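Local coordinates for protein TgTwinScan_2721 - E2 domain (Toxoplasma gondii, PDB 2F4Z) that probably acts as an E2 ubiquitin-conjugating enzyme, carrying ubiquitin as a thioester and passing it on to substrates, at residues A[77-89]-A[144-156]. Residues are numbered along the deposited sequence; the frame is centred on the assembly and turned at random.
Sequences WRGFIAGPLGTPY and IRTALLSIQAMLA
Gln152 holds CG trans to its backbone N (chi1 -178°) and stays extended to CD, which carries its amide from the helix across to the end of strand 77-82. There NE2 gives a hydrogen bond to Ala82 O (3.1 Å, N-H...O 162°), meeting a lone pair in the carbonyl plane. Ile81, its CG1 anti to the carbonyl carbon and the arm extended to CD1, points its branches into the near face of the helix. Its CG2 slides alongside Gln152 CB (3.7 Å). CD1 meets Ile151 CG2 at 3.7 Å, the two side chains crossing at about a right angle, and also touches Leu148 CD2. At the strand's start, Ile144 CD1 sits over one face of the Trp77 six-membered ring in a CH-pi contact, 3.9 Å from its centroid; Trp77 NE1 is hydrogen-bonded to Ile74 O. Beyond the strand, Pro84 lays CD against Leu155 CB (3.8 Å) and CG beside Ala156 CB. Tyr89 brings its CD2 side to Leu155 CB (4.0 Å), its OH hydrogen-bonded to Trp118 O. Thr87 OG1 hydrogen-bonds to Pro84 O across the type II turn and accepts from Tyr89 N in an ST turn, while its CG2 rests on Ala156. Helix 144-156 thus lies against one face of the four-stranded antiparallel sheet, its axis 37° from that of strand 77-82, in the alpha/beta core of the E2 ubiquitin-conjugating fold.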
loop_
_atom_site.group_PDB
_atom_site.type_symbol
_atom_site.label_atom_id
_atom_site.label_comp_id
_atom_site.label_asym_id
_atom_site.label_seq_id
_atom_site.Cartn_x
_atom_site.Cartn_y
_atom_site.Cartn_z
ATOM N N TRP A 77 -7.057 18.879 -1.672
ATOM C CA TRP A 77 -7.851 18.030 -2.567
ATOM C C TRP A 77 -9.227 17.800 -1.982
ATOM O O TRP A 77 -9.475 17.961 -0.765
ATOM C CB TRP A 77 -7.238 16.622 -2.736
ATOM C CG TRP A 77 -5.915 16.423 -3.468
ATOM C CD1 TRP A 77 -4.956 17.364 -3.753
ATOM C CD2 TRP A 77 -5.389 15.171 -3.914
ATOM N NE1 TRP A 77 -3.869 16.773 -4.361
ATOM C CE2 TRP A 77 -4.111 15.424 -4.478
ATOM C CE3 TRP A 77 -5.876 13.854 -3.896
ATOM C CZ2 TRP A 77 -3.298 14.398 -5.011
ATOM C CZ3 TRP A 77 -5.073 12.833 -4.441
ATOM C CH2 TRP A 77 -3.805 13.118 -5.003
ATOM N N ARG A 78 -10.100 17.343 -2.848
ATOM C CA ARG A 78 -11.411 16.863 -2.490
ATOM C C ARG A 78 -11.426 15.380 -2.870
ATOM O O ARG A 78 -10.951 15.043 -3.966
ATOM C CB ARG A 78 -12.405 17.613 -3.338
ATOM C CG ARG A 78 -13.734 17.697 -2.796
ATOM C CD ARG A 78 -14.586 18.455 -3.847
ATOM N NE ARG A 78 -14.252 19.881 -3.937
ATOM C CZ ARG A 78 -14.655 20.789 -3.047
ATOM N NH1 ARG A 78 -15.396 20.399 -1.989
ATOM N NH2 ARG A 78 -14.325 22.075 -3.206
ATOM N N GLY A 79 -11.837 14.509 -1.934
ATOM C CA GLY A 79 -11.965 13.077 -2.180
ATOM C C GLY A 79 -13.448 12.741 -2.340
ATOM O O GLY A 79 -14.295 13.447 -1.808
ATOM N N PHE A 80 -13.739 11.698 -3.123
ATOM C CA PHE A 80 -15.104 11.242 -3.402
ATOM C C PHE A 80 -15.100 9.777 -3.206
ATOM O O PHE A 80 -14.204 9.102 -3.689
ATOM C CB PHE A 80 -15.535 11.539 -4.854
ATOM C CG PHE A 80 -15.491 12.993 -5.154
ATOM C CD1 PHE A 80 -14.421 13.548 -5.851
ATOM C CD2 PHE A 80 -16.449 13.833 -4.610
ATOM C CE1 PHE A 80 -14.379 14.899 -6.047
ATOM C CE2 PHE A 80 -16.379 15.170 -4.787
ATOM C CZ PHE A 80 -15.361 15.697 -5.525
ATOM N N ILE A 81 -16.108 9.278 -2.508
ATOM C CA ILE A 81 -16.189 7.863 -2.145
ATOM C C ILE A 81 -17.633 7.447 -2.313
ATOM O O ILE A 81 -18.535 8.180 -1.921
ATOM C CB ILE A 81 -15.690 7.685 -0.653
ATOM C CG1 ILE A 81 -14.174 7.902 -0.601
ATOM C CG2 ILE A 81 -15.997 6.304 -0.081
ATOM C CD1 ILE A 81 -13.615 7.942 0.851
ATOM N N ALA A 82 -17.846 6.291 -2.912
ATOM C CA ALA A 82 -19.161 5.750 -3.076
ATOM C C ALA A 82 -19.485 4.911 -1.838
ATOM O O ALA A 82 -18.668 4.118 -1.383
ATOM C CB ALA A 82 -19.214 4.856 -4.398
ATOM N N GLY A 83 -20.706 5.044 -1.306
ATOM C CA GLY A 83 -21.151 4.165 -0.226
ATOM C C GLY A 83 -21.059 2.742 -0.740
ATOM O O GLY A 83 -21.493 2.478 -1.859
ATOM N N PRO A 84 -20.461 1.821 0.045
ATOM C CA PRO A 84 -20.347 0.429 -0.359
ATOM C C PRO A 84 -21.732 -0.229 -0.481
ATOM O O PRO A 84 -22.707 0.217 0.169
ATOM C CB PRO A 84 -19.547 -0.201 0.794
ATOM C CG PRO A 84 -18.854 0.938 1.432
ATOM C CD PRO A 84 -19.801 2.057 1.344
ATOM N N LEU A 85 -21.831 -1.252 -1.336
ATOM C CA LEU A 85 -23.120 -1.920 -1.608
ATOM C C LEU A 85 -23.430 -2.772 -0.393
ATOM O O LEU A 85 -22.499 -3.284 0.237
ATOM C CB LEU A 85 -23.050 -2.777 -2.882
ATOM C CG LEU A 85 -22.730 -2.185 -4.272
ATOM C CD1 LEU A 85 -22.272 -3.298 -5.290
ATOM C CD2 LEU A 85 -23.877 -1.357 -4.866
ATOM N N GLY A 86 -24.712 -2.867 -0.012
ATOM C CA GLY A 86 -25.112 -3.670 1.181
ATOM C C GLY A 86 -24.816 -3.005 2.504
ATOM O O GLY A 86 -24.664 -3.673 3.535
ATOM N N THR A 87 -24.741 -1.679 2.502
ATOM C CA THR A 87 -24.558 -0.929 3.757
ATOM C C THR A 87 -25.666 0.125 3.757
ATOM O O THR A 87 -26.259 0.363 2.725
ATOM C CB THR A 87 -23.168 -0.211 3.785
ATOM O OG1 THR A 87 -23.128 0.725 2.713
ATOM C CG2 THR A 87 -22.039 -1.219 3.546
ATOM N N PRO A 88 -25.947 0.761 4.907
ATOM C CA PRO A 88 -26.852 1.882 4.811
ATOM C C PRO A 88 -26.355 3.020 3.882
ATOM O O PRO A 88 -27.169 3.877 3.483
ATOM C CB PRO A 88 -26.969 2.381 6.237
ATOM C CG PRO A 88 -26.097 1.539 7.048
ATOM C CD PRO A 88 -25.510 0.489 6.285
ATOM N N TYR A 89 -25.075 2.979 3.492
ATOM C CA TYR A 89 -24.459 4.063 2.711
ATOM C C TYR A 89 -24.603 3.839 1.224
ATOM O O TYR A 89 -24.236 4.688 0.436
ATOM C CB TYR A 89 -22.974 4.245 3.122
ATOM C CG TYR A 89 -22.896 4.299 4.605
ATOM C CD1 TYR A 89 -23.430 5.382 5.297
ATOM C CD2 TYR A 89 -22.365 3.233 5.337
ATOM C CE1 TYR A 89 -23.403 5.404 6.678
ATOM C CE2 TYR A 89 -22.358 3.237 6.718
ATOM C CZ TYR A 89 -22.849 4.327 7.377
ATOM O OH TYR A 89 -22.798 4.383 8.760
ATOM N N ILE A 144 -2.635 8.383 -1.014
ATOM C CA ILE A 144 -3.981 8.964 -0.780
ATOM C C ILE A 144 -5.121 7.997 -1.193
ATOM O O ILE A 144 -6.110 7.834 -0.471
ATOM C CB ILE A 144 -4.077 10.344 -1.475
ATOM C CG1 ILE A 144 -3.170 11.354 -0.735
ATOM C CG2 ILE A 144 -5.505 10.860 -1.532
ATOM C CD1 ILE A 144 -2.650 12.446 -1.593
ATOM N N ARG A 145 -4.979 7.336 -2.341
ATOM C CA ARG A 145 -5.940 6.276 -2.740
ATOM C C ARG A 145 -6.215 5.113 -1.778
ATOM O O ARG A 145 -7.373 4.732 -1.560
ATOM C CB ARG A 145 -5.553 5.666 -4.086
ATOM C CG ARG A 145 -6.722 4.832 -4.644
ATOM C CD ARG A 145 -6.530 4.585 -6.172
ATOM N NE ARG A 145 -7.758 4.000 -6.694
ATOM C CZ ARG A 145 -8.007 2.694 -6.766
ATOM N NH1 ARG A 145 -7.100 1.817 -6.387
ATOM N NH2 ARG A 145 -9.162 2.270 -7.250
ATOM N N THR A 146 -5.156 4.495 -1.283
ATOM C CA THR A 146 -5.253 3.489 -0.221
ATOM C C THR A 146 -5.930 4.091 1.030
ATOM O O THR A 146 -6.696 3.414 1.632
ATOM C CB THR A 146 -3.879 2.816 0.120
ATOM O OG1 THR A 146 -3.007 3.812 0.679
ATOM C CG2 THR A 146 -3.192 2.316 -1.133
ATOM N N ALA A 147 -5.687 5.366 1.382
ATOM C CA ALA A 147 -6.468 5.997 2.466
ATOM C C ALA A 147 -7.971 6.080 2.175
ATOM O O ALA A 147 -8.749 5.673 3.038
ATOM C CB ALA A 147 -5.896 7.368 2.919
ATOM N N LEU A 148 -8.354 6.573 0.991
ATOM C CA LEU A 148 -9.746 6.593 0.520
ATOM C C LEU A 148 -10.392 5.216 0.486
ATOM O O LEU A 148 -11.529 5.029 0.934
ATOM C CB LEU A 148 -9.922 7.301 -0.865
ATOM C CG LEU A 148 -9.475 8.782 -0.997
ATOM C CD1 LEU A 148 -9.597 9.267 -2.423
ATOM C CD2 LEU A 148 -10.215 9.746 -0.069
ATOM N N LEU A 149 -9.680 4.231 -0.045
ATOM C CA LEU A 149 -10.201 2.860 -0.025
ATOM C C LEU A 149 -10.378 2.340 1.403
ATOM O O LEU A 149 -11.332 1.584 1.715
ATOM C CB LEU A 149 -9.261 1.893 -0.793
ATOM C CG LEU A 149 -9.156 2.067 -2.326
ATOM C CD1 LEU A 149 -8.077 1.134 -2.911
ATOM C CD2 LEU A 149 -10.521 1.850 -2.992
ATOM N N SER A 150 -9.454 2.707 2.266
ATOM C CA SER A 150 -9.555 2.269 3.624
ATOM C C SER A 150 -10.746 2.969 4.345
ATOM O O SER A 150 -11.411 2.365 5.190
ATOM C CB SER A 150 -8.195 2.431 4.317
ATOM O OG SER A 150 -8.332 2.438 5.721
ATOM N N ILE A 151 -11.031 4.230 3.985
ATOM C CA ILE A 151 -12.195 4.932 4.524
ATOM C C ILE A 151 -13.480 4.260 3.983
ATOM O O ILE A 151 -14.479 4.062 4.669
ATOM C CB ILE A 151 -12.150 6.404 4.162
ATOM C CG1 ILE A 151 -11.015 7.098 4.927
ATOM C CG2 ILE A 151 -13.528 7.076 4.418
ATOM C CD1 ILE A 151 -10.893 8.623 4.659
ATOM N N GLN A 152 -13.442 3.881 2.728
ATOM C CA GLN A 152 -14.587 3.229 2.149
ATOM C C GLN A 152 -14.841 1.881 2.825
ATOM O O GLN A 152 -15.987 1.503 2.995
ATOM C CB GLN A 152 -14.384 3.076 0.654
ATOM C CG GLN A 152 -15.580 2.413 -0.086
ATOM C CD GLN A 152 -15.259 2.298 -1.556
ATOM O OE1 GLN A 152 -14.314 1.623 -1.908
ATOM N NE2 GLN A 152 -15.976 3.016 -2.399
ATOM N N ALA A 153 -13.782 1.171 3.242
ATOM C CA ALA A 153 -13.925 -0.108 3.914
ATOM C C ALA A 153 -14.473 0.100 5.302
ATOM O O ALA A 153 -15.250 -0.740 5.785
ATOM C CB ALA A 153 -12.619 -0.832 3.999
ATOM N N MET A 154 -14.047 1.177 5.965
ATOM C CA MET A 154 -14.584 1.553 7.268
ATOM C C MET A 154 -16.148 1.785 7.225
ATOM O O MET A 154 -16.874 1.403 8.133
ATOM C CB MET A 154 -13.817 2.781 7.717
ATOM C CG MET A 154 -13.978 3.253 9.111
ATOM S SD MET A 154 -14.657 4.923 9.293
ATOM C CE MET A 154 -14.084 5.933 7.941
ATOM N N LEU A 155 -16.664 2.378 6.156
ATOM C CA LEU A 155 -18.109 2.483 5.926
ATOM C C LEU A 155 -18.792 1.107 5.844
ATOM O O LEU A 155 -19.973 0.982 6.171
ATOM C CB LEU A 155 -18.379 3.241 4.621
ATOM C CG LEU A 155 -18.618 4.759 4.613
ATOM C CD1 LEU A 155 -17.792 5.531 5.586
ATOM C CD2 LEU A 155 -18.501 5.321 3.176
ATOM N N ALA A 156 -18.067 0.093 5.369
ATOM C CA ALA A 156 -18.597 -1.274 5.315
ATOM C C ALA A 156 -18.425 -2.064 6.634
ATOM O O ALA A 156 -18.993 -3.136 6.795
ATOM C CB ALA A 156 -18.021 -2.015 4.150
#